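Local coordinates for phenazine biosynthesis protein, PhzF family (Bacillus anthracis, PDB 3EDN) that is of unknown specific function but, as a PhzF-family protein with a diaminopimelate epimerase-like fold, probably catalyses an isomerisation in small-molecule metabolism, at residues Thr124-Lys129 with Leu281-Ala286; Asn162-Val167 with Ser233-Ala238; Asp226-Thr231 with Gly266-Tyr271. All blocks are in the same frame, centred on the assembly; numbering follows the deposited sequence.

Contact 1 (Thr124-Lys129 with Leu281-Ala286)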
loop_
_atom_site.group_PDB
_atom_site.type_symbol
_atom_site.label_atom_id
_atom_site.label_comp_id
_atom_site.label_asym_id
_atom_site.label_seq_id
_atom_site.Cartn_x
_atom_site.Cartn_y
_atom_site.Cartn_z
ATOM N N THR A 124 -15.911 -16.554 14.071
ATOM C CA THR A 124 -17.110 -15.875 14.547
ATOM C C THR A 124 -18.101 -16.904 15.096
ATOM O O THR A 124 -18.177 -18.033 14.597
ATOM C CB THR A 124 -17.750 -15.054 13.409
ATOM O OG1 THR A 124 -16.763 -14.173 12.856
ATOM C CG2 THR A 124 -18.913 -14.229 13.926
ATOM N N ALA A 125 -18.849 -16.526 16.133
ATOM C CA ALA A 125 -19.806 -17.436 16.741
ATOM C C ALA A 125 -20.774 -18.004 15.710
ATOM O O ALA A 125 -21.237 -17.281 14.827
ATOM C CB ALA A 125 -20.578 -16.746 17.870
ATOM N N PRO A 126 -21.068 -19.310 15.797
ATOM C CA PRO A 126 -21.879 -19.917 14.732
ATOM C C PRO A 126 -23.341 -19.466 14.647
ATOM O O PRO A 126 -23.994 -19.208 15.676
ATOM C CB PRO A 126 -21.801 -21.420 15.045
ATOM C CG PRO A 126 -21.460 -21.490 16.492
ATOM C CD PRO A 126 -20.669 -20.282 16.831
ATOM N N GLN A 127 -23.829 -19.393 13.413
ATOM C CA GLN A 127 -25.233 -19.156 13.104
ATOM C C GLN A 127 -25.713 -20.268 12.186
ATOM O O GLN A 127 -25.009 -20.659 11.252
ATOM C CB GLN A 127 -25.396 -17.835 12.361
ATOM C CG GLN A 127 -24.887 -16.629 13.102
ATOM C CD GLN A 127 -24.980 -15.407 12.227
ATOM O OE1 GLN A 127 -26.071 -14.896 11.992
ATOM N NE2 GLN A 127 -23.845 -14.962 11.690
ATOM N N PHE A 128 -26.925 -20.759 12.441
ATOM C CA PHE A 128 -27.580 -21.729 11.564
ATOM C C PHE A 128 -28.968 -21.256 11.138
ATOM O O PHE A 128 -29.657 -20.574 11.903
ATOM C CB PHE A 128 -27.745 -23.066 12.289
ATOM C CG PHE A 128 -26.447 -23.774 12.587
ATOM C CD1 PHE A 128 -25.745 -24.432 11.587
ATOM C CD2 PHE A 128 -25.952 -23.801 13.878
ATOM C CE1 PHE A 128 -24.546 -25.083 11.861
ATOM C CE2 PHE A 128 -24.757 -24.454 14.176
ATOM C CZ PHE A 128 -24.047 -25.095 13.165
ATOM N N LYS A 129 -29.379 -21.656 9.934
ATOM C CA LYS A 129 -30.764 -21.498 9.466
ATOM C C LYS A 129 -31.187 -22.809 8.811
ATOM O O LYS A 129 -30.389 -23.423 8.111
ATOM C CB LYS A 129 -30.841 -20.384 8.426
ATOM C CG LYS A 129 -30.295 -19.053 8.889
ATOM C CD LYS A 129 -30.389 -17.990 7.784
ATOM C CE LYS A 129 -30.046 -16.595 8.307
ATOM N NZ LYS A 129 -31.142 -16.023 9.165
ATOM N N LEU A 281 -21.970 -21.169 21.081
ATOM C CA LEU A 281 -20.705 -21.892 21.145
ATOM C C LEU A 281 -19.574 -20.977 20.689
ATOM O O LEU A 281 -19.780 -20.027 19.919
ATOM C CB LEU A 281 -20.743 -23.163 20.279
ATOM C CG LEU A 281 -21.800 -24.223 20.622
ATOM C CD1 LEU A 281 -21.897 -25.295 19.553
ATOM C CD2 LEU A 281 -21.510 -24.866 21.965
ATOM N N GLN A 282 -18.383 -21.249 21.209
ATOM C CA GLN A 282 -17.175 -20.582 20.727
ATOM C C GLN A 282 -16.466 -21.576 19.830
ATOM O O GLN A 282 -16.330 -22.747 20.185
ATOM C CB GLN A 282 -16.274 -20.207 21.899
ATOM C CG GLN A 282 -14.917 -19.692 21.494
ATOM C CD GLN A 282 -14.035 -19.415 22.685
ATOM O OE1 GLN A 282 -14.427 -18.691 23.603
ATOM N NE2 GLN A 282 -12.828 -19.980 22.676
ATOM N N ILE A 283 -16.049 -21.119 18.651
ATOM C CA ILE A 283 -15.398 -21.994 17.667
ATOM C C ILE A 283 -14.004 -21.489 17.378
ATOM O O ILE A 283 -13.828 -20.331 16.998
ATOM C CB ILE A 283 -16.198 -22.079 16.341
ATOM C CG1 ILE A 283 -17.590 -22.671 16.589
ATOM C CG2 ILE A 283 -15.426 -22.901 15.286
ATOM C CD1 ILE A 283 -17.566 -24.123 17.037
ATOM N N ASP A 284 -13.020 -22.353 17.596
ATOM C CA ASP A 284 -11.659 -22.116 17.109
ATOM C C ASP A 284 -11.294 -23.180 16.085
ATOM O O ASP A 284 -11.772 -24.309 16.128
ATOM C CB ASP A 284 -10.647 -22.205 18.254
ATOM C CG ASP A 284 -10.972 -21.260 19.415
ATOM O OD1 ASP A 284 -10.831 -20.033 19.259
ATOM O OD2 ASP A 284 -11.345 -21.747 20.511
ATOM N N ILE A 285 -10.395 -22.854 15.172
ATOM C CA ILE A 285 -9.823 -23.901 14.340
ATOM C C ILE A 285 -8.308 -23.838 14.411
ATOM O O ILE A 285 -7.720 -22.798 14.766
ATOM C CB ILE A 285 -10.282 -23.812 12.860
ATOM C CG1 ILE A 285 -9.764 -22.531 12.197
ATOM C CG2 ILE A 285 -11.810 -23.892 12.770
ATOM C CD1 ILE A 285 -9.663 -22.616 10.674
ATOM N N ALA A 286 -7.677 -24.963 14.099
ATOM C CA ALA A 286 -6.223 -25.015 14.048
ATOM C C ALA A 286 -5.789 -25.915 12.915
ATOM O O ALA A 286 -6.456 -26.898 12.591
ATOM C CB ALA A 286 -5.647 -25.520 15.364
#
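The ring of Pro-126 lies against the start of strand 282-298, its CD and CG edge resting on the Leu-281 carbonyl and on the CG1 methylene of Ile-283. In the diaminopimelate epimerase-like fold, strands wrap around a long helix, here 230-244, and the link from strand 117-122 to strand 127-130 packs against the start of strand 282-298. The chains are nearest at Ala-125 and Gln-282, whose CA atoms are 5.7 Å apart, and no hydrogen bond crosses between them, so the contact is van der Waals, between the proline ring and a carbonyl, a CB and a methylene.

Proline suits the place because it is compact, apolar and has no N-H that would need an acceptor. Its CD comes within 3.2 Å of Leu-281 O, while CG sits 4.2 Å from Leu-281 CB, touching the root of that side chain rather than its branches. Ala-125 adds a small methyl beside it, CB 3.9 Å from the same Leu-281 O. Ile-283, beta-branched as strand residues often are, sets CG1 beside its backbone N (chi1 -62°). That methylene meets the CD-CG edge of the ring, 3.9 Å from Pro-126 CD, the two side chains crossing at a slant. Ala-238 of the helix lies against both Pro-126 and Ile-283, and Lys-280 NZ takes up Pro-126 O in a hydrogen bond.

Strand alternation turns Gln-282 and Asp-284 to the other face, where polar groups meet. Asp-284 OD1 forms a salt bridge with Arg-122 NE, and Gln-282 NE2 donates to Asp-284 OD2 over 3.2 Å, nearly straight at 162°. OD2 lies in the plane of the Gln-282 amide, and NE2 comes in on its syn side, somewhat tilted from the carboxylate plane.

Contact 2 (Asn162-Val167 with Ser233-Ala238). With SO4 (sulfate ion), chain F.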
loop_
_atom_site.group_PDB
_atom_site.type_symbol
_atom_site.label_atom_id
_atom_site.label_comp_id
_atom_site.label_asym_id
_atom_site.label_seq_id
_atom_site.Cartn_x
_atom_site.Cartn_y
_atom_site.Cartn_z
ATOM N N ASN A 162 -18.547 -17.192 7.075
ATOM C CA ASN A 162 -19.082 -17.271 5.710
ATOM C C ASN A 162 -20.174 -18.322 5.646
ATOM O O ASN A 162 -20.080 -19.345 6.316
ATOM C CB ASN A 162 -17.955 -17.625 4.740
ATOM C CG ASN A 162 -16.897 -16.539 4.681
ATOM O OD1 ASN A 162 -17.033 -15.570 3.933
ATOM N ND2 ASN A 162 -15.866 -16.673 5.495
ATOM N N TRP A 163 -21.206 -18.085 4.840
ATOM C CA TRP A 163 -22.339 -19.002 4.780
ATOM C C TRP A 163 -22.092 -20.172 3.842
ATOM O O TRP A 163 -21.758 -19.982 2.663
ATOM C CB TRP A 163 -23.619 -18.269 4.349
ATOM C CG TRP A 163 -24.230 -17.416 5.431
ATOM C CD1 TRP A 163 -24.167 -16.053 5.543
ATOM C CD2 TRP A 163 -24.988 -17.878 6.559
ATOM N NE1 TRP A 163 -24.826 -15.640 6.677
ATOM C CE2 TRP A 163 -25.355 -16.738 7.310
ATOM C CE3 TRP A 163 -25.396 -19.148 7.006
ATOM C CZ2 TRP A 163 -26.098 -16.827 8.482
ATOM C CZ3 TRP A 163 -26.144 -19.237 8.172
ATOM C CH2 TRP A 163 -26.487 -18.078 8.896
ATOM N N THR A 164 -22.276 -21.382 4.371
ATOM C CA THR A 164 -22.226 -22.611 3.568
ATOM C C THR A 164 -23.448 -23.477 3.918
ATOM O O THR A 164 -24.072 -23.268 4.950
ATOM C CB THR A 164 -20.895 -23.373 3.800
ATOM O OG1 THR A 164 -20.678 -24.302 2.737
ATOM C CG2 THR A 164 -20.885 -24.093 5.157
ATOM N N VAL A 165 -23.792 -24.421 3.053
ATOM C CA VAL A 165 -24.883 -25.358 3.340
ATOM C C VAL A 165 -24.281 -26.702 3.703
ATOM O O VAL A 165 -23.588 -27.328 2.884
ATOM C CB VAL A 165 -25.852 -25.547 2.134
ATOM C CG1 VAL A 165 -27.068 -26.362 2.554
ATOM C CG2 VAL A 165 -26.311 -24.195 1.584
ATOM N N ILE A 166 -24.529 -27.137 4.938
ATOM C CA ILE A 166 -24.107 -28.454 5.368
ATOM C C ILE A 166 -25.159 -29.461 4.878
ATOM O O ILE A 166 -26.315 -29.397 5.301
ATOM C CB ILE A 166 -24.002 -28.519 6.912
ATOM C CG1 ILE A 166 -22.953 -27.517 7.454
ATOM C CG2 ILE A 166 -23.690 -29.939 7.369
ATOM C CD1 ILE A 166 -21.524 -27.760 6.901
ATOM N N VAL A 167 -24.753 -30.367 3.990
ATOM C CA VAL A 167 -25.633 -31.360 3.377
ATOM C C VAL A 167 -25.173 -32.783 3.750
ATOM O O VAL A 167 -24.249 -33.332 3.125
ATOM C CB VAL A 167 -25.617 -31.226 1.843
ATOM C CG1 VAL A 167 -26.611 -32.205 1.211
ATOM C CG2 VAL A 167 -25.955 -29.801 1.432
ATOM N N SER A 233 -15.042 -25.741 7.851
ATOM C CA SER A 233 -14.670 -26.713 8.869
ATOM C C SER A 233 -15.175 -26.271 10.225
ATOM O O SER A 233 -15.660 -27.092 11.012
ATOM C CB SER A 233 -13.153 -26.846 8.941
ATOM O OG SER A 233 -12.661 -27.346 7.714
ATOM N N GLY A 234 -15.051 -24.975 10.506
ATOM C CA GLY A 234 -15.566 -24.437 11.762
ATOM C C GLY A 234 -17.067 -24.660 11.877
ATOM O O GLY A 234 -17.581 -25.044 12.951
ATOM N N VAL A 235 -17.791 -24.414 10.785
ATOM C CA VAL A 235 -19.227 -24.702 10.747
ATOM C C VAL A 235 -19.497 -26.180 11.007
ATOM O O VAL A 235 -20.396 -26.506 11.781
ATOM C CB VAL A 235 -19.861 -24.242 9.426
ATOM C CG1 VAL A 235 -21.347 -24.625 9.366
ATOM C CG2 VAL A 235 -19.684 -22.736 9.286
HETATM N N MSE A 236 -18.698 -27.068 10.416
HETATM C CA MSE A 236 -18.892 -28.502 10.625
HETATM C C MSE A 236 -18.717 -28.867 12.090
HETATM O O MSE A 236 -19.442 -29.720 12.601
HETATM C CB MSE A 236 -17.912 -29.322 9.782
HETATM C CG MSE A 236 -18.192 -29.270 8.308
HETATM SE SE MSE A 236 -16.719 -30.006 7.273
HETATM C CE MSE A 236 -16.883 -31.858 7.858
ATOM N N GLY A 237 -17.754 -28.237 12.761
ATOM C CA GLY A 237 -17.539 -28.508 14.191
ATOM C C GLY A 237 -18.738 -28.078 15.016
ATOM O O GLY A 237 -19.189 -28.803 15.909
ATOM N N ALA A 238 -19.245 -26.882 14.735
ATOM C CA ALA A 238 -20.431 -26.397 15.436
ATOM C C ALA A 238 -21.614 -27.308 15.166
ATOM O O ALA A 238 -22.419 -27.564 16.055
ATOM C CB ALA A 238 -20.761 -24.990 15.011
HETATM S S SO4 F . -20.502 -14.957 2.707
HETATM O O1 SO4 F . -19.975 -13.625 2.999
HETATM O O2 SO4 F . -19.405 -15.854 2.379
HETATM O O3 SO4 F . -21.292 -15.433 3.820
HETATM O O4 SO4 F . -21.394 -14.891 1.557
#
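Val-235 extends CG1 opposite its backbone N (chi1 177°), and Ile-166, bent at its second torsion (chi2 -60°), brings its CG1-CD1 arm down beside that methyl. The two side chains run past each other in opposite directions, with Ile-166 CG1 3.8 Å from Val-235 CG1. The end of the same arm continues to the next helix residue: Ile-166 CD1 lies 3.9 Å from CG of Met-236, which is present as selenomethionine. One isoleucine thus covers two successive helix positions, a task for which its long branch is well suited. Strand 163-167 and helix 233-238 pass with their axes 9.6 Å apart at 49°. Helix 230-244, to which the latter belongs, is enclosed by strands in the diaminopimelate epimerase-like fold. Thr-164, two residues before Ile-166 and on the same face, is shorter; its methyl CG2 meets Val-235 CG1 at 4.3 Å, while its buried hydroxyl is satisfied by a hydrogen bond with Ser-196 OG. Val-235 is further covered by Phe-128 of strand 127-130. Trp-163 N donates to O3 of a sulfate ion, probably from the crystallisation liquor, over 2.8 Å, and the indole stands obliquely to that oxygen.

Contact 3 (Asp226-Thr231 with Gly266-Tyr271). With SO4 (sulfate ion), chain C.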
loop_
_atom_site.group_PDB
_atom_site.type_symbol
_atom_site.label_atom_id
_atom_site.label_comp_id
_atom_site.label_asym_id
_atom_site.label_seq_id
_atom_site.Cartn_x
_atom_site.Cartn_y
_atom_site.Cartn_z
ATOM N N ASP A 226 -13.045 -26.225 -3.603
ATOM C CA ASP A 226 -11.938 -25.764 -2.742
ATOM C C ASP A 226 -11.302 -26.989 -2.049
ATOM O O ASP A 226 -12.011 -27.890 -1.613
ATOM C CB ASP A 226 -12.537 -24.820 -1.688
ATOM C CG ASP A 226 -11.511 -23.895 -1.034
ATOM O OD1 ASP A 226 -11.384 -23.972 0.200
ATOM O OD2 ASP A 226 -10.883 -23.060 -1.733
ATOM N N PRO A 227 -9.965 -27.050 -1.967
ATOM C CA PRO A 227 -9.293 -28.243 -1.417
ATOM C C PRO A 227 -9.498 -28.557 0.095
ATOM O O PRO A 227 -9.769 -29.709 0.473
ATOM C CB PRO A 227 -7.809 -27.995 -1.733
ATOM C CG PRO A 227 -7.707 -26.522 -1.930
ATOM C CD PRO A 227 -9.006 -26.042 -2.468
ATOM N N VAL A 228 -9.319 -27.554 0.945
ATOM C CA VAL A 228 -9.467 -27.714 2.392
ATOM C C VAL A 228 -9.857 -26.361 2.960
ATOM O O VAL A 228 -9.087 -25.403 2.886
ATOM C CB VAL A 228 -8.157 -28.116 3.109
ATOM C CG1 VAL A 228 -8.501 -28.692 4.489
ATOM C CG2 VAL A 228 -7.284 -29.017 2.237
ATOM N N THR A 229 -11.063 -26.269 3.499
ATOM C CA THR A 229 -11.711 -24.989 3.753
ATOM C C THR A 229 -11.885 -24.770 5.261
ATOM O O THR A 229 -12.689 -25.446 5.909
ATOM C CB THR A 229 -13.086 -24.940 3.059
ATOM O OG1 THR A 229 -12.936 -25.378 1.693
ATOM C CG2 THR A 229 -13.662 -23.524 3.101
ATOM N N GLY A 230 -11.127 -23.834 5.819
ATOM C CA GLY A 230 -11.142 -23.607 7.263
ATOM C C GLY A 230 -12.462 -23.038 7.758
ATOM O O GLY A 230 -12.951 -23.432 8.811
ATOM N N THR A 231 -13.024 -22.089 7.017
ATOM C CA THR A 231 -14.321 -21.503 7.397
ATOM C C THR A 231 -15.402 -22.600 7.537
ATOM O O THR A 231 -16.083 -22.710 8.582
ATOM C CB THR A 231 -14.781 -20.439 6.367
ATOM O OG1 THR A 231 -14.722 -20.966 5.033
ATOM C CG2 THR A 231 -13.930 -19.199 6.485
ATOM N N GLY A 266 -6.458 -32.961 3.366
ATOM C CA GLY A 266 -6.493 -31.851 4.295
ATOM C C GLY A 266 -7.168 -32.242 5.589
ATOM O O GLY A 266 -8.086 -33.075 5.600
ATOM N N ARG A 267 -6.695 -31.649 6.674
ATOM C CA ARG A 267 -7.307 -31.848 7.984
ATOM C C ARG A 267 -7.359 -30.518 8.713
ATOM O O ARG A 267 -6.419 -29.728 8.672
ATOM C CB ARG A 267 -6.553 -32.896 8.804
ATOM C CG ARG A 267 -6.766 -34.322 8.307
ATOM C CD ARG A 267 -6.264 -35.365 9.301
ATOM N NE ARG A 267 -4.816 -35.305 9.507
ATOM C CZ ARG A 267 -3.919 -35.957 8.767
ATOM N NH1 ARG A 267 -4.315 -36.730 7.761
ATOM N NH2 ARG A 267 -2.620 -35.845 9.036
ATOM N N VAL A 268 -8.489 -30.265 9.353
ATOM C CA VAL A 268 -8.660 -29.094 10.191
ATOM C C VAL A 268 -9.116 -29.548 11.565
ATOM O O VAL A 268 -10.053 -30.344 11.685
ATOM C CB VAL A 268 -9.677 -28.115 9.620
ATOM C CG1 VAL A 268 -9.727 -26.848 10.475
ATOM C CG2 VAL A 268 -9.323 -27.783 8.189
ATOM N N THR A 269 -8.428 -29.078 12.603
ATOM C CA THR A 269 -8.885 -29.334 13.970
ATOM C C THR A 269 -9.851 -28.244 14.409
ATOM O O THR A 269 -9.572 -27.061 14.251
ATOM C CB THR A 269 -7.684 -29.454 14.921
ATOM O OG1 THR A 269 -6.851 -30.535 14.471
ATOM C CG2 THR A 269 -8.144 -29.740 16.357
ATOM N N VAL A 270 -11.003 -28.653 14.934
ATOM C CA VAL A 270 -12.027 -27.707 15.371
ATOM C C VAL A 270 -12.270 -27.845 16.858
ATOM O O VAL A 270 -12.519 -28.957 17.331
ATOM C CB VAL A 270 -13.345 -27.866 14.588
ATOM C CG1 VAL A 270 -14.319 -26.724 14.956
ATOM C CG2 VAL A 270 -13.062 -27.909 13.074
ATOM N N TYR A 271 -12.171 -26.729 17.573
ATOM C CA TYR A 271 -12.406 -26.707 19.020
ATOM C C TYR A 271 -13.733 -26.022 19.299
ATOM O O TYR A 271 -13.991 -24.909 18.811
ATOM C CB TYR A 271 -11.295 -25.937 19.737
ATOM C CG TYR A 271 -9.909 -26.405 19.385
ATOM C CD1 TYR A 271 -9.207 -27.238 20.234
ATOM C CD2 TYR A 271 -9.313 -26.027 18.179
ATOM C CE1 TYR A 271 -7.924 -27.686 19.900
ATOM C CE2 TYR A 271 -8.060 -26.460 17.846
ATOM C CZ TYR A 271 -7.368 -27.278 18.704
ATOM O OH TYR A 271 -6.099 -27.705 18.352
HETATM S S SO4 C . -10.089 -20.772 4.325
HETATM O O1 SO4 C . -9.121 -19.682 4.234
HETATM O O2 SO4 C . -9.494 -22.097 4.380
HETATM O O3 SO4 C . -10.971 -20.524 5.423
HETATM O O4 SO4 C . -10.922 -20.673 3.119
#
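The loop 227-229 runs past the first residues of strand 266-271, with Val-228 CA 5.4 Å from Gly-266 CA and no hydrogen bond between the backbones, before turning into a helix at Gly-230. Val-228 carries the contact with both methyls. Glycine has no side chain here, and the valine methyls rest directly on Gly-266 CA, Val-228 CG2 at 3.6 Å and CG1 at 3.7 Å. CG1, placed opposite the backbone N (chi1 -162°), also reaches Val-268 CG2 at 3.9 Å, the two valines sliding past each other in opposite directions. Short branched side chains fit here because strand and loop lie close together. Arg-267, between these two strand positions, points away and, in the conformer given, pairs with Asp-206.

Helix 230-244 is the one enclosed by strands in this half of the diaminopimelate epimerase-like fold, and its N-terminus holds a sulfate ion, probably from the crystallisation liquor. Gly-230 N donates to sulfate O2 over 2.8 Å in an almost straight bond (172°). A second bond, more bent at 145°, runs from Thr-231 N to sulfate O3 at 3.0 Å; His-75 ND1 also bonds this ion. The partial positive charge of a helix start probably helps to hold the anion, and in this family such a site is consistent with a place for a substrate carboxylate. Just before the helix, Thr-229 OG1 donates to the anti lone pair of Asp-226 OD1 across 2.6 Å, while the backbone N of Thr-229 is bonded to Gln-258 OE1.

Helix 230-244 ties the set together: contact 3 lies at its N-terminus, contact 2 on its next turns, and contact 1 beside Ala-238, whose CB is 3.7 Å from Pro-126 CB. Contacts 2 and 3 are buried, whereas contact 1 is only partly so and has a Gln-Asp pair on the other face of its strand. Contacts 1 and 3 also share neighbouring strands, 282-298 and 266-273, probably hydrogen-bonded at Asp-284 O and Tyr-271 N (2.8 Å). None has a hydrogen bond between its segments; contact 2 is all side chain on side chain, while contacts 1 and 3 also press on backbone, a carbonyl in one and a glycine in the other.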